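Local coordinates for putative iron-uptake ABC transport system,periplasmic iron-binding protein (Campylobacter jejuni, PDB 3E13) that binds ferric iron and probably serves as the periplasmic component of an ABC uptake system, delivering the metal to the membrane transporter, at residues Asn5-Arg10 / Ser45-Asn50; Ala53-Thr58 / Asp248-Phe253; Thr65-Lys68 / Leu72-Pro75. All blocks are in the same frame, centred on the assembly; numbering follows the deposited sequence.

How the interactions relate
A sheet with helices laid against it is built up contact by contact, and the order here is instructive. From the N terminus, strand 3-8 leads; interaction 1 closes the first loop when the end of helix 37-47 comes back to Y7. After a short loop the chain enters strand 55-58, beside strand 3-8; N5 O probably bonds to D54 N just before it, and I57 O to A9 N within it. That strand opens interaction 2, a long loop closed only by helix 247-257. Within it lies interaction 3, a short turn from helix 61-69 to strand 73-74. None cross, yet they touch: S45 of helix 37-47 packs on L72, and F56 on A67 of helix 61-69, making one connected region.

Interaction 1. Residues Asn5-Arg10 / Ser45-Asn50; sequences NIYSAR and SLEGSN
Y7 and E47 show how a single polar pair can tie a strand to the end of a distant helix. Their CA atoms are 12.4 Å apart, and the two side chains bridge that gap from opposite directions. At CB the tyrosine leaves strand 3-8 toward the helix, with CG anti to its carbonyl carbon (chi1 -80°), which sends the ring out among L40, R43 and L44 of helix 37-47, T33 and S51. Farther along, the ring meets the glutamate with its edge: CE2 and CZ each lie 3.5 Å from E47 OE1, which sits near the ring plane. At the tip, Y7 OH donates to OE1 of E47 over 2.6 Å, a short bond that takes the syn lone pair of this oxygen. The other carboxylate oxygen, E47 OE2, is 3.3 Å from Y7 OH. Ring and carboxylate are turned 68° against each other. The glutamate reaches the hydroxyl through a chain extended beyond CG, and both its oxygens have further partners: S51 OG bonds to OE1, and R43 NE forms a salt bridge with OE2. Three groups thus fix the rotation of the carboxylate, and the arginine probably favours its negative charge. At the end of the strand, S8 OG accepts from R10 N at 3.0 Å, an ST turn leading the chain toward H11, an iron ligand. Helix 37-47 links strands 29-34 and 55-58, which flank strand 3-8 in parallel, so the pair joins the helix of a beta-alpha-beta crossover to the strand between, as in the periplasmic binding protein fold.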
loop_
_atom_site.group_PDB
_atom_site.type_symbol
_atom_site.label_atom_id
_atom_site.label_comp_id
_atom_site.label_asym_id
_atom_site.label_seq_id
_atom_site.Cartn_x
_atom_site.Cartn_y
_atom_site.Cartn_z
ATOM N N ASN A 5 -4.215 -2.238 -21.967
ATOM C CA ASN A 5 -5.337 -2.135 -21.058
ATOM C C ASN A 5 -4.927 -2.386 -19.599
ATOM O O ASN A 5 -4.502 -3.490 -19.268
ATOM C CB ASN A 5 -6.389 -3.141 -21.509
ATOM C CG ASN A 5 -6.935 -2.803 -22.920
ATOM O OD1 ASN A 5 -7.291 -1.648 -23.174
ATOM N ND2 ASN A 5 -6.990 -3.779 -23.801
ATOM N N ILE A 6 -4.955 -1.337 -18.778
ATOM C CA ILE A 6 -4.528 -1.405 -17.387
ATOM C C ILE A 6 -5.737 -1.353 -16.465
ATOM O O ILE A 6 -6.538 -0.431 -16.576
ATOM C CB ILE A 6 -3.600 -0.222 -17.078
ATOM C CG1 ILE A 6 -2.365 -0.317 -17.969
ATOM C CG2 ILE A 6 -3.291 -0.169 -15.576
ATOM C CD1 ILE A 6 -1.277 0.724 -17.699
ATOM N N TYR A 7 -5.851 -2.345 -15.591
ATOM C CA TYR A 7 -6.784 -2.360 -14.476
ATOM C C TYR A 7 -5.954 -2.012 -13.225
ATOM O O TYR A 7 -5.082 -2.766 -12.856
ATOM C CB TYR A 7 -7.387 -3.763 -14.307
ATOM C CG TYR A 7 -8.527 -4.130 -15.251
ATOM C CD1 TYR A 7 -8.744 -3.459 -16.426
ATOM C CD2 TYR A 7 -9.282 -5.238 -15.001
ATOM C CE1 TYR A 7 -9.790 -3.850 -17.330
ATOM C CE2 TYR A 7 -10.318 -5.634 -15.864
ATOM C CZ TYR A 7 -10.546 -4.954 -17.029
ATOM O OH TYR A 7 -11.538 -5.397 -17.905
ATOM N N SER A 8 -6.251 -0.882 -12.599
ATOM C CA SER A 8 -5.452 -0.353 -11.509
ATOM C C SER A 8 -6.221 -0.026 -10.260
ATOM O O SER A 8 -7.233 0.674 -10.307
ATOM C CB SER A 8 -4.707 0.890 -11.958
ATOM O OG SER A 8 -3.980 1.433 -10.839
ATOM N N ALA A 9 -5.742 -0.556 -9.137
ATOM C CA ALA A 9 -6.259 -0.235 -7.834
ATOM C C ALA A 9 -5.408 0.824 -7.120
ATOM O O ALA A 9 -5.638 1.111 -5.971
ATOM C CB ALA A 9 -6.419 -1.501 -6.975
ATOM N N ARG A 10 -4.427 1.384 -7.824
ATOM C CA ARG A 10 -3.776 2.614 -7.380
ATOM C C ARG A 10 -4.801 3.769 -7.470
ATOM O O ARG A 10 -5.910 3.598 -8.023
ATOM C CB ARG A 10 -2.494 2.881 -8.168
ATOM C CG ARG A 10 -1.359 2.007 -7.701
ATOM C CD ARG A 10 -0.075 2.187 -8.485
ATOM N NE ARG A 10 0.460 3.543 -8.456
ATOM C CZ ARG A 10 1.384 4.000 -7.542
ATOM N NH1 ARG A 10 1.864 3.222 -6.570
ATOM N NH2 ARG A 10 1.831 5.256 -7.663
ATOM N N SER A 45 -11.900 -12.206 -12.699
ATOM C CA SER A 45 -12.393 -13.584 -12.574
ATOM C C SER A 45 -13.566 -13.859 -13.495
ATOM O O SER A 45 -13.548 -14.896 -14.163
ATOM C CB SER A 45 -12.742 -13.957 -11.125
ATOM O OG SER A 45 -11.566 -14.011 -10.323
ATOM N N LEU A 46 -14.565 -12.968 -13.497
ATOM C CA LEU A 46 -15.745 -13.130 -14.352
ATOM C C LEU A 46 -15.434 -12.981 -15.832
ATOM O O LEU A 46 -15.978 -13.702 -16.659
ATOM C CB LEU A 46 -16.855 -12.165 -13.930
ATOM C CG LEU A 46 -17.484 -12.565 -12.596
ATOM C CD1 LEU A 46 -18.263 -11.389 -12.046
ATOM C CD2 LEU A 46 -18.323 -13.874 -12.679
ATOM N N GLU A 47 -14.529 -12.063 -16.186
ATOM C CA GLU A 47 -14.182 -11.811 -17.573
ATOM C C GLU A 47 -13.312 -12.937 -18.112
ATOM O O GLU A 47 -13.425 -13.297 -19.282
ATOM C CB GLU A 47 -13.474 -10.446 -17.705
ATOM C CG GLU A 47 -14.399 -9.254 -17.444
ATOM C CD GLU A 47 -13.707 -7.899 -17.479
ATOM O OE1 GLU A 47 -12.468 -7.840 -17.621
ATOM O OE2 GLU A 47 -14.416 -6.890 -17.349
ATOM N N GLY A 48 -12.479 -13.510 -17.229
ATOM C CA GLY A 48 -11.646 -14.651 -17.542
ATOM C C GLY A 48 -10.750 -14.387 -18.741
ATOM O O GLY A 48 -10.212 -13.275 -18.928
ATOM N N SER A 49 -10.636 -15.394 -19.598
ATOM C CA SER A 49 -9.778 -15.304 -20.767
ATOM C C SER A 49 -10.217 -14.229 -21.752
ATOM O O SER A 49 -9.392 -13.728 -22.535
ATOM C CB SER A 49 -9.672 -16.679 -21.451
ATOM O OG SER A 49 -10.909 -17.051 -22.000
ATOM N N ASN A 50 -11.487 -13.843 -21.674
ATOM C CA ASN A 50 -12.064 -12.794 -22.513
ATOM C C ASN A 50 -11.760 -11.389 -22.071
ATOM O O ASN A 50 -12.127 -10.445 -22.752
ATOM C CB ASN A 50 -13.583 -12.936 -22.571
ATOM C CG ASN A 50 -14.011 -14.072 -23.474
ATOM O OD1 ASN A 50 -14.395 -15.139 -23.009
ATOM N ND2 ASN A 50 -13.943 -13.838 -24.787
#

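Interaction 2. Residues Ala53-Thr58 / Asp248-Phe253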
loop_
_atom_site.group_PDB
_atom_site.type_symbol
_atom_site.label_atom_id
_atom_site.label_comp_id
_atom_site.label_asym_id
_atom_site.label_seq_id
_atom_site.Cartn_x
_atom_site.Cartn_y
_atom_site.Cartn_z
ATOM N N ALA A 53 -8.168 -6.841 -20.259
ATOM C CA ALA A 53 -7.008 -6.464 -19.427
ATOM C C ALA A 53 -5.721 -7.064 -19.902
ATOM O O ALA A 53 -5.621 -8.263 -20.226
ATOM C CB ALA A 53 -7.241 -6.858 -17.968
ATOM N N ASP A 54 -4.659 -6.246 -19.861
ATOM C CA ASP A 54 -3.292 -6.679 -20.034
ATOM C C ASP A 54 -2.462 -6.628 -18.738
ATOM O O ASP A 54 -1.545 -7.421 -18.561
ATOM C CB ASP A 54 -2.568 -5.775 -21.041
ATOM C CG ASP A 54 -3.175 -5.837 -22.412
ATOM O OD1 ASP A 54 -3.169 -6.938 -22.993
ATOM O OD2 ASP A 54 -3.693 -4.846 -22.931
ATOM N N ILE A 55 -2.829 -5.712 -17.848
ATOM C CA ILE A 55 -2.033 -5.380 -16.665
ATOM C C ILE A 55 -2.988 -5.192 -15.482
ATOM O O ILE A 55 -4.053 -4.557 -15.610
ATOM C CB ILE A 55 -1.196 -4.079 -16.922
ATOM C CG1 ILE A 55 -0.062 -4.323 -17.927
ATOM C CG2 ILE A 55 -0.744 -3.438 -15.618
ATOM C CD1 ILE A 55 1.139 -5.015 -17.353
ATOM N N PHE A 56 -2.533 -5.693 -14.328
ATOM C CA PHE A 56 -3.169 -5.460 -13.044
ATOM C C PHE A 56 -2.148 -4.726 -12.177
ATOM O O PHE A 56 -1.066 -5.212 -11.958
ATOM C CB PHE A 56 -3.611 -6.807 -12.407
ATOM C CG PHE A 56 -4.371 -6.676 -11.085
ATOM C CD1 PHE A 56 -5.332 -5.666 -10.897
ATOM C CD2 PHE A 56 -4.149 -7.569 -10.030
ATOM C CE1 PHE A 56 -6.012 -5.517 -9.703
ATOM C CE2 PHE A 56 -4.867 -7.464 -8.849
ATOM C CZ PHE A 56 -5.813 -6.444 -8.683
ATOM N N ILE A 57 -2.494 -3.541 -11.712
ATOM C CA ILE A 57 -1.662 -2.773 -10.781
ATOM C C ILE A 57 -2.400 -2.635 -9.444
ATOM O O ILE A 57 -3.613 -2.351 -9.416
ATOM C CB ILE A 57 -1.346 -1.339 -11.313
ATOM C CG1 ILE A 57 -0.884 -1.373 -12.721
ATOM C CG2 ILE A 57 -0.231 -0.718 -10.427
ATOM C CD1 ILE A 57 -0.571 0.043 -13.308
ATOM N N THR A 58 -1.689 -2.876 -8.341
ATOM C CA THR A 58 -2.268 -2.745 -6.986
ATOM C C THR A 58 -1.435 -1.807 -6.157
ATOM O O THR A 58 -0.315 -1.410 -6.541
ATOM C CB THR A 58 -2.280 -4.072 -6.233
ATOM O OG1 THR A 58 -0.925 -4.393 -5.893
ATOM C CG2 THR A 58 -2.876 -5.214 -7.048
ATOM N N ASP A 248 3.513 -7.821 -25.394
ATOM C CA ASP A 248 4.755 -7.035 -25.584
ATOM C C ASP A 248 4.623 -5.649 -24.904
ATOM O O ASP A 248 5.521 -5.167 -24.195
ATOM C CB ASP A 248 5.070 -6.897 -27.071
ATOM C CG ASP A 248 6.390 -6.179 -27.311
ATOM O OD1 ASP A 248 6.366 -5.081 -27.861
ATOM O OD2 ASP A 248 7.476 -6.650 -26.912
ATOM N N ALA A 249 3.499 -4.990 -25.122
ATOM C CA ALA A 249 3.240 -3.703 -24.518
ATOM C C ALA A 249 3.188 -3.838 -22.990
ATOM O O ALA A 249 3.656 -2.982 -22.271
ATOM C CB ALA A 249 1.924 -3.152 -25.046
ATOM N N ALA A 250 2.622 -4.926 -22.483
ATOM C CA ALA A 250 2.490 -5.130 -21.073
ATOM C C ALA A 250 3.879 -5.221 -20.412
ATOM O O ALA A 250 4.128 -4.564 -19.419
ATOM C CB ALA A 250 1.671 -6.366 -20.791
ATOM N N LYS A 251 4.754 -5.985 -21.025
ATOM C CA LYS A 251 6.107 -6.194 -20.532
ATOM C C LYS A 251 6.873 -4.889 -20.602
ATOM O O LYS A 251 7.611 -4.548 -19.655
ATOM C CB LYS A 251 6.794 -7.356 -21.268
ATOM C CG LYS A 251 6.121 -8.676 -21.022
ATOM C CD LYS A 251 6.725 -9.836 -21.754
ATOM C CE LYS A 251 5.786 -11.027 -21.731
ATOM N NZ LYS A 251 6.333 -12.140 -22.653
ATOM N N LYS A 252 6.678 -4.127 -21.678
ATOM C CA LYS A 252 7.315 -2.821 -21.836
ATOM C C LYS A 252 6.882 -1.870 -20.725
ATOM O O LYS A 252 7.706 -1.137 -20.141
ATOM C CB LYS A 252 6.975 -2.230 -23.207
ATOM C CG LYS A 252 7.817 -2.783 -24.336
ATOM C CD LYS A 252 7.459 -2.053 -25.663
ATOM C CE LYS A 252 8.476 -2.373 -26.760
ATOM N NZ LYS A 252 8.806 -3.881 -26.735
ATOM N N PHE A 253 5.602 -1.906 -20.415
ATOM C CA PHE A 253 5.060 -1.057 -19.372
ATOM C C PHE A 253 5.622 -1.427 -17.998
ATOM O O PHE A 253 5.949 -0.530 -17.208
ATOM C CB PHE A 253 3.498 -1.072 -19.343
ATOM C CG PHE A 253 2.948 -0.073 -18.428
ATOM C CD1 PHE A 253 2.803 1.247 -18.807
ATOM C CD2 PHE A 253 2.616 -0.425 -17.128
ATOM C CE1 PHE A 253 2.335 2.215 -17.901
ATOM C CE2 PHE A 253 2.142 0.522 -16.237
ATOM C CZ PHE A 253 2.009 1.828 -16.628
#
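I55 and A250 make the closest apolar contact between strand 55-58 and helix 247-257, and most of what follows is of the same kind. The isoleucine bends back at its end (chi2 -78°), which brings CD1 to 3.7 Å from the methyl CB of A250; CG1 lies only slightly farther from the same carbon. I55 CD1 also rests 3.7 Å from the A250 carbonyl oxygen, against the helix backbone. Two residues along the strand and three along the helix, I57 CD1 approaches CE2 of F253 obliquely at 4.0 Å, the side chains crossing at about a right angle. F253 also meets the ring of F22 edge-to-face, and I238 of strand 233-241 touches I55, I57 and F253 alike. Helix 247-257 thus packs on the sheet face carrying I55 and I57, the latter's side chain about 8 Å from that of the iron ligand Y12.

Polar groups work beside this surface. D54 lends its CB, 4.3 Å from A250 CB, but its buried carboxylate turns to N5 N, N246 ND2 and S244 OG. On the helix, K252 NZ bridges to D248 OD1 at 2.9 Å, on the syn side but 24° out of the carboxylate plane.

Between the segments the chemistry is therefore apolar, van der Waals contact without directional bonds, while the D54 carboxylate and the K252-D248 pair find their partners apart from it.

Interaction 3. Residues Thr65-Lys68 / Leu72-Pro75; sequences TEAK and LLSP
Helix 61-69 ends and the chain doubles back at once, placing CA of A67 5.5 Å from CA of L72, and CA of K68 5.4 Å from CA of L73. L72 N closes the turn with a hydrogen bond to A67 O (3.1 Å), five residues back; it is fairly straight, 158° at the hydrogen. One residue further along on both sides a water takes over: it accepts from L73 N and probably donates to K68 O, lengthening the backbone link where no direct bond spans the gap. A six-to-one bond of this sort often closes the C-terminal end of a helix, and here it delivers the chain into the short, weakly bonded strand at about 73-74, which pairs antiparallel with strand 233-241 of the sheet.

Two leucines wrap the helix end from different places. L72 lays its CB 3.4 Å from A67 O and reaches past the carbonyl with CD1 toward A67 CB; beyond it lie L44 and S45 of helix 37-47. L73 sends its branch across the peptide between A67 and K68: CD1 sits 3.5 Å from K68 N, while CD2 reaches 4.0 Å from A67 CB. Of the K68 side chain it is CB that meets L73 CD1, next to the backbone N and CA that the same methyl touches. K68 CG stands opposite the backbone N (chi1 179°) and the extended chain leads off, carrying NZ to salt bridges with D91 and D93.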
loop_
_atom_site.group_PDB
_atom_site.type_symbol
_atom_site.label_atom_id
_atom_site.label_comp_id
_atom_site.label_asym_id
_atom_site.label_seq_id
_atom_site.Cartn_x
_atom_site.Cartn_y
_atom_site.Cartn_z
ATOM N N THR A 65 -1.198 -11.341 -4.780
ATOM C CA THR A 65 -1.196 -12.784 -4.513
ATOM C C THR A 65 -2.597 -13.389 -4.666
ATOM O O THR A 65 -2.740 -14.553 -5.090
ATOM C CB THR A 65 -0.593 -13.115 -3.162
ATOM O OG1 THR A 65 -1.364 -12.506 -2.145
ATOM C CG2 THR A 65 0.710 -12.483 -2.998
ATOM N N GLU A 66 -3.611 -12.654 -4.288
ATOM C CA GLU A 66 -5.011 -13.131 -4.483
ATOM C C GLU A 66 -5.240 -13.374 -5.967
ATOM O O GLU A 66 -5.780 -14.417 -6.362
ATOM C CB GLU A 66 -6.056 -12.117 -4.007
ATOM C CG GLU A 66 -6.213 -12.008 -2.511
ATOM C CD GLU A 66 -7.158 -10.921 -2.065
ATOM O OE1 GLU A 66 -8.051 -11.259 -1.227
ATOM O OE2 GLU A 66 -7.061 -9.735 -2.514
ATOM N N ALA A 67 -4.853 -12.404 -6.791
ATOM C CA ALA A 67 -5.008 -12.534 -8.222
ATOM C C ALA A 67 -4.218 -13.715 -8.784
ATOM O O ALA A 67 -4.709 -14.503 -9.591
ATOM C CB ALA A 67 -4.685 -11.202 -8.908
ATOM N N LYS A 68 -2.989 -13.884 -8.322
ATOM C CA LYS A 68 -2.191 -15.000 -8.695
ATOM C C LYS A 68 -2.885 -16.318 -8.363
ATOM O O LYS A 68 -2.980 -17.213 -9.213
ATOM C CB LYS A 68 -0.836 -14.957 -7.964
ATOM C CG LYS A 68 0.046 -16.136 -8.316
ATOM C CD LYS A 68 1.317 -16.131 -7.446
ATOM C CE LYS A 68 2.186 -17.296 -7.810
ATOM N NZ LYS A 68 3.323 -17.514 -6.877
ATOM N N LEU A 72 -5.254 -15.732 -12.363
ATOM C CA LEU A 72 -5.564 -14.614 -13.240
ATOM C C LEU A 72 -4.317 -14.004 -13.884
ATOM O O LEU A 72 -4.476 -13.134 -14.687
ATOM C CB LEU A 72 -6.272 -13.520 -12.428
ATOM C CG LEU A 72 -7.601 -13.940 -11.794
ATOM C CD1 LEU A 72 -8.119 -12.851 -10.935
ATOM C CD2 LEU A 72 -8.603 -14.329 -12.824
ATOM N N LEU A 73 -3.110 -14.394 -13.447
ATOM C CA LEU A 73 -1.903 -13.695 -13.895
ATOM C C LEU A 73 -1.005 -14.621 -14.714
ATOM O O LEU A 73 -1.207 -15.825 -14.764
ATOM C CB LEU A 73 -1.132 -13.155 -12.692
ATOM C CG LEU A 73 -1.910 -12.333 -11.636
ATOM C CD1 LEU A 73 -1.032 -11.900 -10.488
ATOM C CD2 LEU A 73 -2.538 -11.149 -12.236
ATOM N N SER A 74 -0.017 -14.031 -15.388
ATOM C CA SER A 74 0.851 -14.785 -16.267
ATOM C C SER A 74 2.293 -14.395 -15.959
ATOM O O SER A 74 2.553 -13.221 -15.699
ATOM C CB SER A 74 0.545 -14.353 -17.677
ATOM O OG SER A 74 0.660 -15.423 -18.542
ATOM N N PRO A 75 3.207 -15.349 -15.996
ATOM C CA PRO A 75 4.603 -15.026 -15.645
ATOM C C PRO A 75 5.295 -14.207 -16.704
ATOM O O PRO A 75 5.076 -14.387 -17.902
ATOM C CB PRO A 75 5.253 -16.391 -15.479
ATOM C CG PRO A 75 4.430 -17.331 -16.317
ATOM C CD PRO A 75 3.045 -16.773 -16.327
HETATM O O HOH W 1 -2.148 -16.738 -11.843
#